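Local coordinates for E1 (Kluyveromyces marxianus, PDB 3VX6), which is the N-terminal domain of Atg7, the E1-like enzyme that activates ATG12 and ATG8 for conjugation in autophagy and the cytoplasm-to-vacuole pathway, at residues V159-F170 and C234-E244; F100-L109 and W139-S147. One frame throughout, in Å; residues are numbered along the deposited sequence.

Interaction 1. Residues V159-F170 and C234-E244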
loop_
_atom_site.group_PDB
_atom_site.type_symbol
_atom_site.label_atom_id
_atom_site.label_comp_id
_atom_site.label_asym_id
_atom_site.label_seq_id
_atom_site.Cartn_x
_atom_site.Cartn_y
_atom_site.Cartn_z
ATOM N N VAL A 159 14.619 18.070 -0.225
ATOM C CA VAL A 159 15.242 16.827 -0.642
ATOM C C VAL A 159 15.844 16.148 0.579
ATOM O O VAL A 159 16.235 16.800 1.538
ATOM C CB VAL A 159 16.363 17.075 -1.674
ATOM C CG1 VAL A 159 16.855 15.744 -2.242
ATOM C CG2 VAL A 159 15.855 17.984 -2.791
ATOM N N ILE A 160 15.888 14.828 0.556
ATOM C CA ILE A 160 16.463 14.091 1.660
ATOM C C ILE A 160 17.679 13.344 1.141
ATOM O O ILE A 160 17.648 12.760 0.046
ATOM C CB ILE A 160 15.481 13.068 2.222
ATOM C CG1 ILE A 160 14.291 13.773 2.854
ATOM C CG2 ILE A 160 16.175 12.200 3.248
ATOM C CD1 ILE A 160 13.281 12.807 3.420
ATOM N N ALA A 161 18.752 13.374 1.926
ATOM C CA ALA A 161 19.980 12.682 1.569
ATOM C C ALA A 161 19.833 11.243 2.030
ATOM O O ALA A 161 19.717 10.981 3.227
ATOM C CB ALA A 161 21.168 13.323 2.261
ATOM N N SER A 162 19.816 10.317 1.075
ATOM C CA SER A 162 19.694 8.899 1.392
ATOM C C SER A 162 20.866 8.494 2.291
ATOM O O SER A 162 20.785 7.509 3.022
ATOM C CB SER A 162 19.731 8.063 0.107
ATOM O OG SER A 162 18.853 8.574 -0.885
ATOM N N ASP A 163 21.947 9.276 2.231
ATOM C CA ASP A 163 23.174 9.024 2.995
ATOM C C ASP A 163 23.142 9.545 4.418
ATOM O O ASP A 163 23.978 9.165 5.236
ATOM C CB ASP A 163 24.370 9.668 2.297
ATOM C CG ASP A 163 24.209 9.708 0.804
ATOM O OD1 ASP A 163 24.161 8.624 0.177
ATOM O OD2 ASP A 163 24.117 10.827 0.259
ATOM N N SER A 164 22.200 10.437 4.703
ATOM C CA SER A 164 22.077 11.016 6.035
ATOM C C SER A 164 22.276 9.963 7.118
ATOM O O SER A 164 21.914 8.803 6.938
ATOM C CB SER A 164 20.703 11.660 6.198
ATOM O OG SER A 164 20.570 12.239 7.483
ATOM N N ASP A 165 22.873 10.358 8.237
ATOM C CA ASP A 165 23.072 9.413 9.329
ATOM C C ASP A 165 21.696 8.935 9.748
ATOM O O ASP A 165 21.509 7.759 10.058
ATOM C CB ASP A 165 23.769 10.073 10.524
ATOM C CG ASP A 165 25.280 9.940 10.467
ATOM O OD1 ASP A 165 25.919 10.645 9.658
ATOM O OD2 ASP A 165 25.829 9.119 11.232
ATOM N N ILE A 166 20.740 9.866 9.745
ATOM C CA ILE A 166 19.361 9.575 10.118
ATOM C C ILE A 166 18.658 8.793 9.004
ATOM O O ILE A 166 17.825 7.934 9.283
ATOM C CB ILE A 166 18.578 10.885 10.425
ATOM C CG1 ILE A 166 17.194 10.551 10.991
ATOM C CG2 ILE A 166 18.459 11.739 9.179
ATOM C CD1 ILE A 166 17.240 9.956 12.379
ATOM N N SER A 167 18.996 9.083 7.749
ATOM C CA SER A 167 18.394 8.368 6.626
ATOM C C SER A 167 18.828 6.919 6.717
ATOM O O SER A 167 17.999 6.008 6.714
ATOM C CB SER A 167 18.863 8.939 5.287
ATOM O OG SER A 167 18.259 10.185 5.008
ATOM N N VAL A 168 20.144 6.721 6.783
ATOM C CA VAL A 168 20.747 5.395 6.892
ATOM C C VAL A 168 20.158 4.679 8.095
ATOM O O VAL A 168 20.024 3.463 8.104
ATOM C CB VAL A 168 22.280 5.498 7.089
ATOM C CG1 VAL A 168 22.873 4.116 7.320
ATOM C CG2 VAL A 168 22.915 6.163 5.875
ATOM N N SER A 169 19.817 5.456 9.114
ATOM C CA SER A 169 19.230 4.934 10.339
ATOM C C SER A 169 17.860 4.334 10.027
ATOM O O SER A 169 17.444 3.341 10.638
ATOM C CB SER A 169 19.099 6.069 11.361
ATOM O OG SER A 169 18.387 5.664 12.517
ATOM N N PHE A 170 17.168 4.938 9.065
ATOM C CA PHE A 170 15.843 4.467 8.660
ATOM C C PHE A 170 15.985 3.319 7.664
ATOM O O PHE A 170 15.256 2.327 7.731
ATOM C CB PHE A 170 15.038 5.607 8.014
ATOM C CG PHE A 170 13.608 5.246 7.703
ATOM C CD1 PHE A 170 12.943 5.845 6.637
ATOM C CD2 PHE A 170 12.930 4.307 8.468
ATOM C CE1 PHE A 170 11.629 5.512 6.336
ATOM C CE2 PHE A 170 11.618 3.970 8.174
ATOM C CZ PHE A 170 10.966 4.574 7.105
ATOM N N CYS A 234 8.809 12.402 5.668
ATOM C CA CYS A 234 10.019 12.206 4.873
ATOM C C CYS A 234 9.768 11.060 3.901
ATOM O O CYS A 234 9.450 9.949 4.311
ATOM C CB CYS A 234 11.203 11.850 5.774
ATOM S SG CYS A 234 11.659 13.141 6.917
ATOM N N PHE A 235 9.907 11.332 2.613
ATOM C CA PHE A 235 9.687 10.313 1.598
ATOM C C PHE A 235 11.018 9.830 1.062
ATOM O O PHE A 235 11.642 10.486 0.233
ATOM C CB PHE A 235 8.822 10.890 0.479
ATOM C CG PHE A 235 7.442 11.288 0.937
ATOM C CD1 PHE A 235 6.490 10.317 1.248
ATOM C CD2 PHE A 235 7.101 12.631 1.095
ATOM C CE1 PHE A 235 5.218 10.679 1.707
ATOM C CE2 PHE A 235 5.830 13.001 1.555
ATOM C CZ PHE A 235 4.889 12.024 1.862
ATOM N N LEU A 236 11.463 8.682 1.551
ATOM C CA LEU A 236 12.739 8.143 1.112
ATOM C C LEU A 236 12.641 7.289 -0.139
ATOM O O LEU A 236 11.749 6.453 -0.281
ATOM C CB LEU A 236 13.401 7.352 2.239
ATOM C CG LEU A 236 13.844 8.247 3.394
ATOM C CD1 LEU A 236 12.630 8.632 4.228
ATOM C CD2 LEU A 236 14.865 7.520 4.249
ATOM N N ARG A 237 13.580 7.523 -1.045
ATOM C CA ARG A 237 13.657 6.801 -2.307
ATOM C C ARG A 237 15.110 6.425 -2.607
ATOM O O ARG A 237 16.032 7.224 -2.411
ATOM C CB ARG A 237 13.119 7.667 -3.458
ATOM C CG ARG A 237 11.595 7.745 -3.607
ATOM C CD ARG A 237 10.981 8.924 -2.861
ATOM N NE ARG A 237 9.578 9.131 -3.224
ATOM C CZ ARG A 237 9.165 9.750 -4.326
ATOM N NH1 ARG A 237 10.045 10.235 -5.190
ATOM N NH2 ARG A 237 7.869 9.884 -4.568
ATOM N N SER A 238 15.328 5.209 -3.081
ATOM C CA SER A 238 16.685 4.806 -3.423
ATOM C C SER A 238 17.006 5.550 -4.725
ATOM O O SER A 238 18.137 5.605 -5.184
ATOM C CB SER A 238 16.738 3.288 -3.623
ATOM O OG SER A 238 15.758 2.869 -4.555
ATOM N N ASP A 239 15.962 6.158 -5.269
ATOM C CA ASP A 239 15.971 6.908 -6.519
ATOM C C ASP A 239 16.755 8.235 -6.565
ATOM O O ASP A 239 17.058 8.728 -7.652
ATOM C CB ASP A 239 14.513 7.202 -6.883
ATOM C CG ASP A 239 14.333 7.568 -8.330
ATOM O OD1 ASP A 239 13.439 8.392 -8.635
ATOM O OD2 ASP A 239 15.076 7.016 -9.168
ATOM N N GLU A 240 17.077 8.805 -5.403
ATOM C CA GLU A 240 17.743 10.114 -5.321
ATOM C C GLU A 240 16.597 11.117 -5.236
ATOM O O GLU A 240 16.799 12.311 -5.020
ATOM C CB GLU A 240 18.566 10.450 -6.573
ATOM C CG GLU A 240 19.730 9.533 -6.842
ATOM C CD GLU A 240 20.624 9.385 -5.635
ATOM O OE1 GLU A 240 21.166 10.415 -5.178
ATOM O OE2 GLU A 240 20.772 8.240 -5.145
ATOM N N SER A 241 15.386 10.602 -5.426
ATOM C CA SER A 241 14.172 11.407 -5.392
ATOM C C SER A 241 13.606 11.586 -3.986
ATOM O O SER A 241 12.562 12.224 -3.824
ATOM C CB SER A 241 13.098 10.763 -6.270
ATOM O OG SER A 241 12.666 9.534 -5.709
ATOM N N SER A 242 14.272 11.023 -2.977
ATOM C CA SER A 242 13.804 11.144 -1.592
ATOM C C SER A 242 13.655 12.601 -1.147
ATOM O O SER A 242 14.572 13.415 -1.305
ATOM C CB SER A 242 14.739 10.398 -0.635
ATOM O OG SER A 242 15.990 10.129 -1.252
ATOM N N PHE A 243 12.485 12.924 -0.601
ATOM C CA PHE A 243 12.201 14.278 -0.137
ATOM C C PHE A 243 11.327 14.272 1.112
ATOM O O PHE A 243 10.549 13.351 1.327
ATOM C CB PHE A 243 11.467 15.064 -1.220
ATOM C CG PHE A 243 10.050 14.592 -1.458
ATOM C CD1 PHE A 243 9.801 13.367 -2.076
ATOM C CD2 PHE A 243 8.965 15.370 -1.049
ATOM C CE1 PHE A 243 8.497 12.929 -2.281
ATOM C CE2 PHE A 243 7.658 14.941 -1.249
ATOM C CZ PHE A 243 7.421 13.719 -1.866
ATOM N N GLU A 244 11.457 15.306 1.931
ATOM C CA GLU A 244 10.644 15.425 3.134
ATOM C C GLU A 244 9.573 16.457 2.814
ATOM O O GLU A 244 9.831 17.417 2.091
ATOM C CB GLU A 244 11.484 15.918 4.314
ATOM C CG GLU A 244 10.666 16.164 5.571
ATOM C CD GLU A 244 11.508 16.647 6.744
ATOM O OE1 GLU A 244 12.430 15.913 7.159
ATOM O OE2 GLU A 244 11.240 17.759 7.255
#
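Ile160 makes the largest single share of this contact, reaching from the end of strand 151-159 across the hairpin formed by strands 231-236 and 243-250. Its CG1 lies beside its own backbone N (chi1 -66°) and the chain then runs extended, which lays CD1 3.3 Å from Cys234 CB and 3.7 Å from Glu244 CB; Leu236 CD1 lies a little further off. Its backbone is held as well: Ile160 N donates to Ser242 O over 2.7 Å, nearly straight at 165°. One residue earlier, Val159 pairs with Phe243 in an antiparallel non-hydrogen-bonded pair. The helix beginning at Asp165 adds a second patch. There Phe170 presents its ring edge to both methyls of Leu236, with CD1 of the ring 3.5 Å from Leu236 CD2, while Lys202 makes a cation-pi contact with the same ring.

Toward solvent the fit is looser. Val159 is exposed and its CB points away from the hairpin, although its CG1 rests 3.4 Å from Ser242 O; Glu240, also exposed, comes no nearer than 4.4 Å, from its O to Val159 CG1. Between the two regions, Ser242 OG donates to Arg237 O in the carbonyl plane, tying together the connection that contains the Arg237-Glu240 type I turn; the arginine itself is salt-bridged to Asp203. What results is a beta hairpin flanked by an edge strand, whose chain leaves through another type I turn, Ala161 to Ser164, and enters a helix packed against the same sheet.

Interaction 2. Residues F100-L109 and W139-S147; sequences FIKEKGQELL and WICMPSFQS
Phe145 and Cys141 both carry their first side-chain atom between the backbone N and the carbonyl carbon (chi1 51° and 80°), raising the ring toward Gly105 and Leu108 and the sulfur toward Ile101. This is helix-on-sheet packing: helix segment 100-109 crosses strand segment 139-144 at -59°, their axes 7.8 Å apart at closest. Cys141, Pro143 and Phe145 alternate along the chain to meet the helix, while Met142 and Ser144 point away from it. No hydrogen bond joins the two segments. Ile101 CD1 lies 3.6 Å from Cys141 CB, and Leu108 CD1 sits 3.3 Å from Pro143 CB, these two side chains crossing at about a right angle. Gly105, without a side chain, puts its carbonyl O over one face of the Phe145 ring, 3.5 Å from CD1 and displaced toward the rim. Leu108 CB approaches the same ring obliquely, 3.4 Å from its CE1. An alanine at Phe145 would take away the ring and would probably leave a gap beneath Gly105 and Leu108, with Leu109 CB losing its partner too. At the other end, Phe100 has Lys104 CD over the centre of one face and turns its edge to Cys141 in a sulfur-aromatic contact, CE1 lying 4.0 Å from SG.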
loop_
_atom_site.group_PDB
_atom_site.type_symbol
_atom_site.label_atom_id
_atom_site.label_comp_id
_atom_site.label_asym_id
_atom_site.label_seq_id
_atom_site.Cartn_x
_atom_site.Cartn_y
_atom_site.Cartn_z
ATOM N N PHE A 100 -15.963 -2.978 -0.853
ATOM C CA PHE A 100 -14.819 -3.784 -0.468
ATOM C C PHE A 100 -13.613 -2.947 -0.123
ATOM O O PHE A 100 -13.025 -3.101 0.938
ATOM C CB PHE A 100 -14.469 -4.770 -1.593
ATOM C CG PHE A 100 -13.149 -5.455 -1.414
ATOM C CD1 PHE A 100 -11.965 -4.826 -1.798
ATOM C CD2 PHE A 100 -13.085 -6.731 -0.856
ATOM C CE1 PHE A 100 -10.732 -5.457 -1.629
ATOM C CE2 PHE A 100 -11.863 -7.368 -0.682
ATOM C CZ PHE A 100 -10.678 -6.731 -1.069
ATOM N N ILE A 101 -13.235 -2.048 -1.012
ATOM C CA ILE A 101 -12.064 -1.251 -0.738
ATOM C C ILE A 101 -12.355 -0.270 0.400
ATOM O O ILE A 101 -11.454 0.112 1.149
ATOM C CB ILE A 101 -11.576 -0.544 -2.022
ATOM C CG1 ILE A 101 -10.079 -0.272 -1.911
ATOM C CG2 ILE A 101 -12.364 0.726 -2.267
ATOM C CD1 ILE A 101 -9.461 0.221 -3.183
ATOM N N LYS A 102 -13.621 0.116 0.548
ATOM C CA LYS A 102 -14.001 1.029 1.616
ATOM C C LYS A 102 -13.721 0.383 2.976
ATOM O O LYS A 102 -13.164 1.012 3.878
ATOM C CB LYS A 102 -15.485 1.356 1.529
ATOM C CG LYS A 102 -15.958 2.328 2.595
ATOM C CD LYS A 102 -17.468 2.330 2.688
ATOM C CE LYS A 102 -17.991 3.527 3.493
ATOM N NZ LYS A 102 -19.466 3.436 3.744
ATOM N N GLU A 103 -14.124 -0.876 3.121
ATOM C CA GLU A 103 -13.926 -1.594 4.370
ATOM C C GLU A 103 -12.459 -1.836 4.646
ATOM O O GLU A 103 -11.990 -1.601 5.755
ATOM C CB GLU A 103 -14.686 -2.923 4.348
ATOM C CG GLU A 103 -16.180 -2.752 4.576
ATOM C CD GLU A 103 -16.945 -4.049 4.430
ATOM O OE1 GLU A 103 -16.579 -5.039 5.092
ATOM O OE2 GLU A 103 -17.922 -4.078 3.655
ATOM N N LYS A 104 -11.740 -2.318 3.638
ATOM C CA LYS A 104 -10.320 -2.574 3.792
ATOM C C LYS A 104 -9.692 -1.265 4.224
ATOM O O LYS A 104 -8.746 -1.248 5.011
ATOM C CB LYS A 104 -9.710 -3.065 2.475
ATOM C CG LYS A 104 -9.717 -4.586 2.312
ATOM C CD LYS A 104 -11.095 -5.171 2.491
ATOM C CE LYS A 104 -11.136 -6.150 3.656
ATOM N NZ LYS A 104 -12.546 -6.523 4.063
ATOM N N GLY A 105 -10.258 -0.170 3.729
ATOM C CA GLY A 105 -9.760 1.148 4.068
ATOM C C GLY A 105 -9.975 1.542 5.518
ATOM O O GLY A 105 -9.095 2.146 6.128
ATOM N N GLN A 106 -11.140 1.217 6.068
ATOM C CA GLN A 106 -11.450 1.545 7.453
ATOM C C GLN A 106 -10.602 0.735 8.416
ATOM O O GLN A 106 -10.312 1.188 9.528
ATOM C CB GLN A 106 -12.930 1.284 7.750
ATOM C CG GLN A 106 -13.863 2.187 6.972
ATOM C CD GLN A 106 -15.334 1.825 7.148
ATOM O OE1 GLN A 106 -15.725 0.665 6.995
ATOM N NE2 GLN A 106 -16.159 2.828 7.450
ATOM N N GLU A 107 -10.209 -0.461 7.988
ATOM C CA GLU A 107 -9.409 -1.347 8.818
ATOM C C GLU A 107 -7.991 -0.821 8.922
ATOM O O GLU A 107 -7.382 -0.859 9.981
ATOM C CB GLU A 107 -9.395 -2.757 8.229
ATOM C CG GLU A 107 -10.771 -3.365 8.044
ATOM C CD GLU A 107 -10.749 -4.615 7.164
ATOM O OE1 GLU A 107 -11.843 -5.165 6.914
ATOM O OE2 GLU A 107 -9.648 -5.041 6.718
ATOM N N LEU A 108 -7.458 -0.339 7.812
ATOM C CA LEU A 108 -6.113 0.197 7.825
ATOM C C LEU A 108 -6.127 1.436 8.715
ATOM O O LEU A 108 -5.199 1.663 9.491
ATOM C CB LEU A 108 -5.666 0.527 6.399
ATOM C CG LEU A 108 -5.603 -0.704 5.485
ATOM C CD1 LEU A 108 -5.488 -0.274 4.055
ATOM C CD2 LEU A 108 -4.449 -1.597 5.874
ATOM N N LEU A 109 -7.194 2.223 8.618
ATOM C CA LEU A 109 -7.351 3.420 9.433
ATOM C C LEU A 109 -7.209 3.060 10.912
ATOM O O LEU A 109 -6.386 3.627 11.635
ATOM C CB LEU A 109 -8.727 4.021 9.189
ATOM C CG LEU A 109 -9.229 5.036 10.210
ATOM C CD1 LEU A 109 -8.273 6.201 10.292
ATOM C CD2 LEU A 109 -10.610 5.507 9.799
ATOM N N TRP A 139 -7.956 -8.364 -9.813
ATOM C CA TRP A 139 -7.947 -6.948 -9.564
ATOM C C TRP A 139 -7.231 -6.686 -8.258
ATOM O O TRP A 139 -7.627 -7.190 -7.203
ATOM C CB TRP A 139 -9.374 -6.440 -9.475
ATOM C CG TRP A 139 -9.501 -5.022 -9.864
ATOM C CD1 TRP A 139 -8.490 -4.123 -10.045
ATOM C CD2 TRP A 139 -10.714 -4.325 -10.151
ATOM N NE1 TRP A 139 -9.000 -2.913 -10.429
ATOM C CE2 TRP A 139 -10.364 -3.008 -10.503
ATOM C CE3 TRP A 139 -12.067 -4.688 -10.142
ATOM C CZ2 TRP A 139 -11.317 -2.048 -10.846
ATOM C CZ3 TRP A 139 -13.013 -3.733 -10.484
ATOM C CH2 TRP A 139 -12.632 -2.428 -10.831
ATOM N N ILE A 140 -6.164 -5.901 -8.327
ATOM C CA ILE A 140 -5.410 -5.586 -7.133
ATOM C C ILE A 140 -5.681 -4.151 -6.739
ATOM O O ILE A 140 -5.959 -3.302 -7.593
ATOM C CB ILE A 140 -3.902 -5.767 -7.355
ATOM C CG1 ILE A 140 -3.619 -7.199 -7.816
ATOM C CG2 ILE A 140 -3.150 -5.471 -6.069
ATOM C CD1 ILE A 140 -2.149 -7.502 -8.066
ATOM N N CYS A 141 -5.631 -3.897 -5.435
ATOM C CA CYS A 141 -5.833 -2.562 -4.902
ATOM C C CYS A 141 -4.971 -2.417 -3.665
ATOM O O CYS A 141 -4.720 -3.381 -2.946
ATOM C CB CYS A 141 -7.299 -2.317 -4.529
ATOM S SG CYS A 141 -7.833 -2.994 -2.931
ATOM N N MET A 142 -4.473 -1.213 -3.454
ATOM C CA MET A 142 -3.684 -0.914 -2.273
ATOM C C MET A 142 -4.510 0.236 -1.714
ATOM O O MET A 142 -4.393 1.367 -2.174
ATOM C CB MET A 142 -2.285 -0.452 -2.666
ATOM C CG MET A 142 -1.372 -0.251 -1.482
ATOM S SD MET A 142 0.240 0.216 -2.029
ATOM C CE MET A 142 1.106 -1.349 -2.069
ATOM N N PRO A 143 -5.381 -0.050 -0.732
ATOM C CA PRO A 143 -6.234 0.969 -0.139
ATOM C C PRO A 143 -5.556 2.257 0.238
ATOM O O PRO A 143 -4.539 2.285 0.932
ATOM C CB PRO A 143 -6.851 0.253 1.052
ATOM C CG PRO A 143 -6.935 -1.121 0.578
ATOM C CD PRO A 143 -5.555 -1.310 -0.005
ATOM N N SER A 144 -6.156 3.320 -0.271
ATOM C CA SER A 144 -5.727 4.685 -0.061
ATOM C C SER A 144 -6.975 5.387 0.466
ATOM O O SER A 144 -7.901 5.690 -0.283
ATOM C CB SER A 144 -5.285 5.296 -1.391
ATOM O OG SER A 144 -5.214 6.704 -1.286
ATOM N N PHE A 145 -7.010 5.624 1.769
ATOM C CA PHE A 145 -8.161 6.272 2.368
ATOM C C PHE A 145 -7.866 7.688 2.803
ATOM O O PHE A 145 -6.711 8.092 2.937
ATOM C CB PHE A 145 -8.637 5.479 3.570
ATOM C CG PHE A 145 -7.545 5.158 4.537
ATOM C CD1 PHE A 145 -6.751 4.026 4.359
ATOM C CD2 PHE A 145 -7.304 5.987 5.630
ATOM C CE1 PHE A 145 -5.737 3.728 5.262
ATOM C CE2 PHE A 145 -6.298 5.698 6.531
ATOM C CZ PHE A 145 -5.512 4.569 6.352
ATOM N N GLN A 146 -8.942 8.426 3.039
ATOM C CA GLN A 146 -8.879 9.813 3.459
ATOM C C GLN A 146 -10.277 10.257 3.862
ATOM O O GLN A 146 -11.261 9.576 3.582
ATOM C CB GLN A 146 -8.414 10.680 2.304
ATOM C CG GLN A 146 -9.365 10.651 1.131
ATOM C CD GLN A 146 -9.104 11.770 0.167
ATOM O OE1 GLN A 146 -8.099 11.776 -0.542
ATOM N NE2 GLN A 146 -10.003 12.741 0.142
ATOM N N SER A 147 -10.367 11.404 4.522
ATOM C CA SER A 147 -11.661 11.934 4.913
ATOM C C SER A 147 -12.379 12.361 3.631
ATOM O O SER A 147 -11.756 12.874 2.700
ATOM C CB SER A 147 -11.473 13.138 5.839
ATOM O OG SER A 147 -12.708 13.792 6.081
#

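In the fold
The two contacts belong to different sheets and share no helix or strand; their centres are 27 Å apart and their nearest atoms about 12 Å. Interaction 2 lies nearer the middle of the chain, its centre about 9 Å from the chain centre, and joins a helix to a sheet through apolar packing with no hydrogen bond between the segments. Interaction 1 sits about 19 Å out, at the end of the other sheet, where strand pairing and turns bring backbone and serine hydrogen bonds in beside an apolar patch. Both bury most of their touching residues, but exposed ones occur only in interaction 1. Helix 215-225 lies against Phe145 of interaction 2 and leads on toward strand 231-236 of interaction 1.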